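Side-chain contacts in RNA 2'-o-ribose methyltransferase (Thermus thermophilus, PDB 1IPA), which probably transfers methyl groups to ribose 2'-hydroxyls of RNA, as a member of the TrmH family of knotted methyltransferases: residues Leu14-Leu17 against Lys21-Asp24; Ala100-Arg105 against Asp152-Gln157. One frame throughout, in Å; residues are numbered along the deposited sequence.

Contact 1 of 2, residues Leu14-Leu17 against Lys21-Asp24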
loop_
_atom_site.group_PDB
_atom_site.type_symbol
_atom_site.label_atom_id
_atom_site.label_comp_id
_atom_site.label_asym_id
_atom_site.label_seq_id
_atom_site.Cartn_x
_atom_site.Cartn_y
_atom_site.Cartn_z
ATOM N N LEU A 14 3.468 -5.555 22.808
ATOM C CA LEU A 14 3.017 -4.839 21.623
ATOM C C LEU A 14 4.181 -4.470 20.688
ATOM O O LEU A 14 4.035 -4.503 19.466
ATOM C CB LEU A 14 2.244 -3.590 22.042
ATOM C CG LEU A 14 0.967 -3.875 22.838
ATOM C CD1 LEU A 14 0.267 -2.574 23.192
ATOM C CD2 LEU A 14 0.039 -4.757 22.019
ATOM N N ALA A 15 5.337 -4.142 21.260
ATOM C CA ALA A 15 6.510 -3.771 20.459
ATOM C C ALA A 15 6.956 -4.887 19.509
ATOM O O ALA A 15 7.490 -4.620 18.431
ATOM C CB ALA A 15 7.679 -3.359 21.374
ATOM N N ARG A 16 6.742 -6.136 19.909
ATOM C CA ARG A 16 7.118 -7.270 19.080
ATOM C C ARG A 16 6.369 -7.246 17.749
ATOM O O ARG A 16 6.829 -7.800 16.753
ATOM C CB ARG A 16 6.810 -8.578 19.817
ATOM C CG ARG A 16 7.834 -8.981 20.882
ATOM C CD ARG A 16 7.219 -9.966 21.879
ATOM N NE ARG A 16 6.388 -10.969 21.212
ATOM C CZ ARG A 16 6.837 -12.116 20.713
ATOM N NH1 ARG A 16 8.121 -12.426 20.809
ATOM N NH2 ARG A 16 6.001 -12.949 20.106
ATOM N N LEU A 17 5.208 -6.600 17.738
ATOM C CA LEU A 17 4.404 -6.531 16.529
ATOM C C LEU A 17 5.058 -5.679 15.441
ATOM O O LEU A 17 4.558 -5.611 14.317
ATOM C CB LEU A 17 3.000 -6.009 16.861
ATOM C CG LEU A 17 1.852 -6.984 17.192
ATOM C CD1 LEU A 17 2.350 -8.365 17.610
ATOM C CD2 LEU A 17 0.996 -6.353 18.273
ATOM N N LYS A 21 7.288 -11.673 11.602
ATOM C CA LYS A 21 7.034 -13.010 12.136
ATOM C C LYS A 21 6.079 -12.987 13.336
ATOM O O LYS A 21 5.215 -13.850 13.463
ATOM C CB LYS A 21 8.352 -13.687 12.541
ATOM C CG LYS A 21 8.866 -14.729 11.554
ATOM C CD LYS A 21 9.160 -14.141 10.178
ATOM C CE LYS A 21 9.809 -15.168 9.241
ATOM N NZ LYS A 21 11.157 -15.597 9.705
ATOM N N HIS A 22 6.245 -11.998 14.207
ATOM C CA HIS A 22 5.411 -11.862 15.390
ATOM C C HIS A 22 3.976 -11.482 15.065
ATOM O O HIS A 22 3.053 -11.910 15.749
ATOM C CB HIS A 22 6.033 -10.841 16.335
ATOM C CG HIS A 22 7.391 -11.236 16.821
ATOM N ND1 HIS A 22 8.380 -10.316 17.102
ATOM C CD2 HIS A 22 7.932 -12.453 17.061
ATOM C CE1 HIS A 22 9.471 -10.952 17.490
ATOM N NE2 HIS A 22 9.225 -12.248 17.474
ATOM N N ARG A 23 3.783 -10.684 14.024
ATOM C CA ARG A 23 2.440 -10.295 13.629
ATOM C C ARG A 23 1.724 -11.502 13.051
ATOM O O ARG A 23 0.554 -11.744 13.336
ATOM C CB ARG A 23 2.479 -9.200 12.562
ATOM C CG ARG A 23 3.128 -7.910 13.001
ATOM C CD ARG A 23 2.866 -6.825 11.984
ATOM N NE ARG A 23 3.659 -6.975 10.767
ATOM C CZ ARG A 23 4.896 -6.502 10.621
ATOM N NH1 ARG A 23 5.482 -5.853 11.619
ATOM N NH2 ARG A 23 5.534 -6.647 9.465
ATOM N N ASP A 24 2.439 -12.265 12.235
ATOM C CA ASP A 24 1.853 -13.430 11.590
ATOM C C ASP A 24 1.476 -14.553 12.542
ATOM O O ASP A 24 0.400 -15.133 12.424
ATOM C CB ASP A 24 2.798 -13.977 10.513
ATOM C CG ASP A 24 3.091 -12.963 9.424
ATOM O OD1 ASP A 24 2.232 -12.091 9.169
ATOM O OD2 ASP A 24 4.179 -13.047 8.816
#

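Contact 2 of 2, residues Ala100-Arg105 against Asp152-Gln157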
loop_
_atom_site.group_PDB
_atom_site.type_symbol
_atom_site.label_atom_id
_atom_site.label_comp_id
_atom_site.label_asym_id
_atom_site.label_seq_id
_atom_site.Cartn_x
_atom_site.Cartn_y
_atom_site.Cartn_z
ATOM N N ALA A 100 -4.849 -4.356 16.370
ATOM C CA ALA A 100 -5.864 -4.944 15.515
ATOM C C ALA A 100 -5.679 -6.438 15.311
ATOM O O ALA A 100 -4.584 -6.966 15.458
ATOM C CB ALA A 100 -5.860 -4.236 14.170
ATOM N N ARG A 101 -6.775 -7.106 14.970
ATOM C CA ARG A 101 -6.783 -8.536 14.696
ATOM C C ARG A 101 -6.526 -8.692 13.195
ATOM O O ARG A 101 -7.214 -8.079 12.386
ATOM C CB ARG A 101 -8.159 -9.114 15.022
ATOM C CG ARG A 101 -8.214 -10.058 16.202
ATOM C CD ARG A 101 -7.878 -11.495 15.806
ATOM N NE ARG A 101 -8.149 -12.414 16.909
ATOM C CZ ARG A 101 -8.032 -13.736 16.840
ATOM N NH1 ARG A 101 -7.641 -14.314 15.712
ATOM N NH2 ARG A 101 -8.319 -14.482 17.898
ATOM N N MET A 102 -5.541 -9.500 12.817
ATOM C CA MET A 102 -5.261 -9.708 11.401
ATOM C C MET A 102 -6.484 -10.392 10.765
ATOM O O MET A 102 -6.810 -11.528 11.084
ATOM C CB MET A 102 -4.009 -10.571 11.238
ATOM C CG MET A 102 -3.378 -10.524 9.866
ATOM S SD MET A 102 -1.893 -11.519 9.759
ATOM C CE MET A 102 -0.716 -10.386 10.341
ATOM N N PRO A 103 -7.179 -9.688 9.862
ATOM C CA PRO A 103 -8.376 -10.121 9.132
ATOM C C PRO A 103 -8.421 -11.562 8.630
ATOM O O PRO A 103 -7.399 -12.251 8.557
ATOM C CB PRO A 103 -8.451 -9.121 7.987
ATOM C CG PRO A 103 -7.964 -7.863 8.637
ATOM C CD PRO A 103 -6.755 -8.350 9.408
ATOM N N GLU A 104 -9.631 -11.996 8.279
ATOM C CA GLU A 104 -9.870 -13.340 7.766
ATOM C C GLU A 104 -9.500 -13.400 6.286
ATOM O O GLU A 104 -10.367 -13.364 5.410
ATOM C CB GLU A 104 -11.344 -13.730 7.929
ATOM C CG GLU A 104 -11.869 -13.685 9.353
ATOM C CD GLU A 104 -13.299 -14.197 9.458
ATOM O OE1 GLU A 104 -14.174 -13.683 8.728
ATOM O OE2 GLU A 104 -13.549 -15.114 10.273
ATOM N N ARG A 105 -8.200 -13.476 6.027
ATOM C CA ARG A 105 -7.660 -13.553 4.677
ATOM C C ARG A 105 -8.543 -14.383 3.740
ATOM O O ARG A 105 -8.406 -15.608 3.658
ATOM C CB ARG A 105 -6.254 -14.145 4.758
ATOM C CG ARG A 105 -6.049 -14.988 6.013
ATOM C CD ARG A 105 -4.604 -15.412 6.197
ATOM N NE ARG A 105 -4.396 -16.077 7.480
ATOM C CZ ARG A 105 -4.510 -15.481 8.664
ATOM N NH1 ARG A 105 -4.833 -14.196 8.742
ATOM N NH2 ARG A 105 -4.302 -16.175 9.775
ATOM N N ASP A 152 3.520 -7.616 2.137
ATOM C CA ASP A 152 3.185 -7.714 3.561
ATOM C C ASP A 152 2.165 -6.620 3.813
ATOM O O ASP A 152 2.520 -5.471 4.028
ATOM C CB ASP A 152 4.408 -7.481 4.458
ATOM C CG ASP A 152 4.069 -7.581 5.944
ATOM O OD1 ASP A 152 2.881 -7.770 6.279
ATOM O OD2 ASP A 152 4.982 -7.476 6.790
ATOM N N LEU A 153 0.892 -6.987 3.794
ATOM C CA LEU A 153 -0.189 -6.028 3.972
ATOM C C LEU A 153 -0.391 -5.467 5.381
ATOM O O LEU A 153 -1.159 -4.530 5.562
ATOM C CB LEU A 153 -1.497 -6.657 3.486
ATOM C CG LEU A 153 -1.441 -7.276 2.083
ATOM C CD1 LEU A 153 -2.756 -7.976 1.774
ATOM C CD2 LEU A 153 -1.144 -6.199 1.052
ATOM N N TYR A 154 0.297 -6.004 6.377
ATOM C CA TYR A 154 0.082 -5.505 7.730
ATOM C C TYR A 154 1.266 -4.806 8.387
ATOM O O TYR A 154 1.196 -4.441 9.560
ATOM C CB TYR A 154 -0.437 -6.644 8.616
ATOM C CG TYR A 154 -1.716 -7.256 8.070
ATOM C CD1 TYR A 154 -1.688 -8.407 7.269
ATOM C CD2 TYR A 154 -2.945 -6.618 8.256
ATOM C CE1 TYR A 154 -2.864 -8.900 6.659
ATOM C CE2 TYR A 154 -4.111 -7.091 7.655
ATOM C CZ TYR A 154 -4.067 -8.226 6.858
ATOM O OH TYR A 154 -5.225 -8.654 6.248
ATOM N N SER A 155 2.338 -4.593 7.632
ATOM C CA SER A 155 3.511 -3.938 8.189
ATOM C C SER A 155 3.204 -2.482 8.500
ATOM O O SER A 155 2.362 -1.854 7.861
ATOM C CB SER A 155 4.698 -4.005 7.218
ATOM O OG SER A 155 4.630 -2.977 6.251
ATOM N N PRO A 156 3.875 -1.930 9.513
ATOM C CA PRO A 156 3.656 -0.534 9.888
ATOM C C PRO A 156 3.993 0.461 8.769
ATOM O O PRO A 156 3.297 1.464 8.612
ATOM C CB PRO A 156 4.557 -0.362 11.108
ATOM C CG PRO A 156 4.478 -1.694 11.750
ATOM C CD PRO A 156 4.623 -2.641 10.564
ATOM N N GLN A 157 5.046 0.199 7.996
ATOM C CA GLN A 157 5.413 1.130 6.924
ATOM C C GLN A 157 4.469 1.092 5.730
ATOM O O GLN A 157 4.228 2.117 5.108
ATOM C CB GLN A 157 6.865 0.930 6.454
ATOM C CG GLN A 157 7.429 -0.467 6.597
ATOM C CD GLN A 157 7.751 -0.835 8.042
ATOM O OE1 GLN A 157 8.498 -0.127 8.723
ATOM N NE2 GLN A 157 7.192 -1.946 8.509
#

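Contact 1 of 2, residues Leu14-Leu17 against Lys21-Asp24
Arg16 meets His22 twice, once through its backbone carbonyl and once through its guanidinium. His22 ND1 donates to Arg16 O over 3.0 Å, a bent bond with an N-H...O angle of 142°. The carbonyl oxygen lies at the edge of the imidazole, in the ring plane, while ND1 stands tilted out of the carbonyl plane. The Arg16 chain bends at its third torsion and swings the guanidinium over one face of the same ring, where NH1 comes within 3.5 Å of His22 NE2. The two planes are 30° apart and the group sits toward the ring's rim, so the overlap is partial. Arg16 CB also touches His22 ND1.

Two short helices, 9-15 and 20-26, are joined here by a short connection. They belong to the N-terminal part, probably the eL30-like domain, whose family relatives are substrate-binding domains, consistent with a role in handling RNA. The exposed Arg16 and partly exposed His22 form the outer side of the connection between the two helices.

Leu17 is buried. Its CD1 rests 4.1 Å from His22 O and its side chain also reaches Leu99 of strand 96-101. Its carbonyl is gripped by Arg23, whose NH1 gives Leu17 O a nearly straight bond of 2.9 Å (163°). The oxygen lies in the guanidinium plane. CG and CD of Arg23 lie beside Leu17 O, and the bend at chi3 turns the guanidinium so that NH1 comes back to the same oxygen. With NH2 of Arg23 engaged by Asp152, both terminal nitrogens are held, which should restrict rotation of this buried group.

Contact 2 of 2, residues Ala100-Arg105 against Asp152-Gln157
Met102 lays its side chain across one face of the Tyr154 ring, a Met-aromatic contact combined with a CH-pi interaction. It joins the end of strand 96-101, in the mixed sheet of the N-terminal part, to the loop leading into helix 156-161 of the SPOUT-family methyltransferase part. Met102 CG is seated over the middle of the ring, 3.7 Å from the Tyr154 centroid and 14° off the normal. The sulfur is further off centre: SD lies 4.5 Å from the same Tyr154 centroid, obliquely placed. A bend at chi3 (-86°) then curls CE back to within 3.8 Å of Tyr154 CD1, so CG, SD and CE all follow one side of the aromatic ring. Leu153 CB lies over the rim of the opposite face.

Pro103 completes the close packing near the hydroxyl end. Its CD approaches Tyr154 CE2 obliquely at 3.4 Å, and its CB and CG pass near Tyr154 OH. Phe29 of strand 28-32 meets the tyrosine ring with the planes strongly inclined. With Tyr154 replaced by an alanine, Met102 and Pro103 would probably lose the flat surface they pack on, and a gap would open between the two parts of the protein.

Beyond Pro103 the contact gives way to solvent. The CB of Glu104 points away from the Tyr154 segment, and both Glu104 and Arg105 are exposed and poorly ordered. On the other segment, the backbone presenting the tyrosine is held by its own turns: a type I turn runs from Asp152 to Ser155, and an Asx turn within it is closed by Tyr154 N donating to Asp152 OD1 over 3.1 Å, from above the carboxylate plane.

Contact 1 is local and partly buried, joining neighbouring helices through a short connection; contact 2 lies at the surface and links segments 47 residues apart, one in each family region. Their chemistry differs accordingly. Polar side chains of contact 1 reach backbone carbonyls where one helix gives way to the next, whereas contact 2 relies on apolar atoms against an aromatic ring. The two meet at Arg23: its NH2 forms a 2.9 Å salt bridge with Asp152 OD2, and its backbone O lies against Met102 CE. Arg23 NH1 also packs near Pro156. Helix 20-26 thus touches both segments of contact 2, adding a charged tie beside the apolar one.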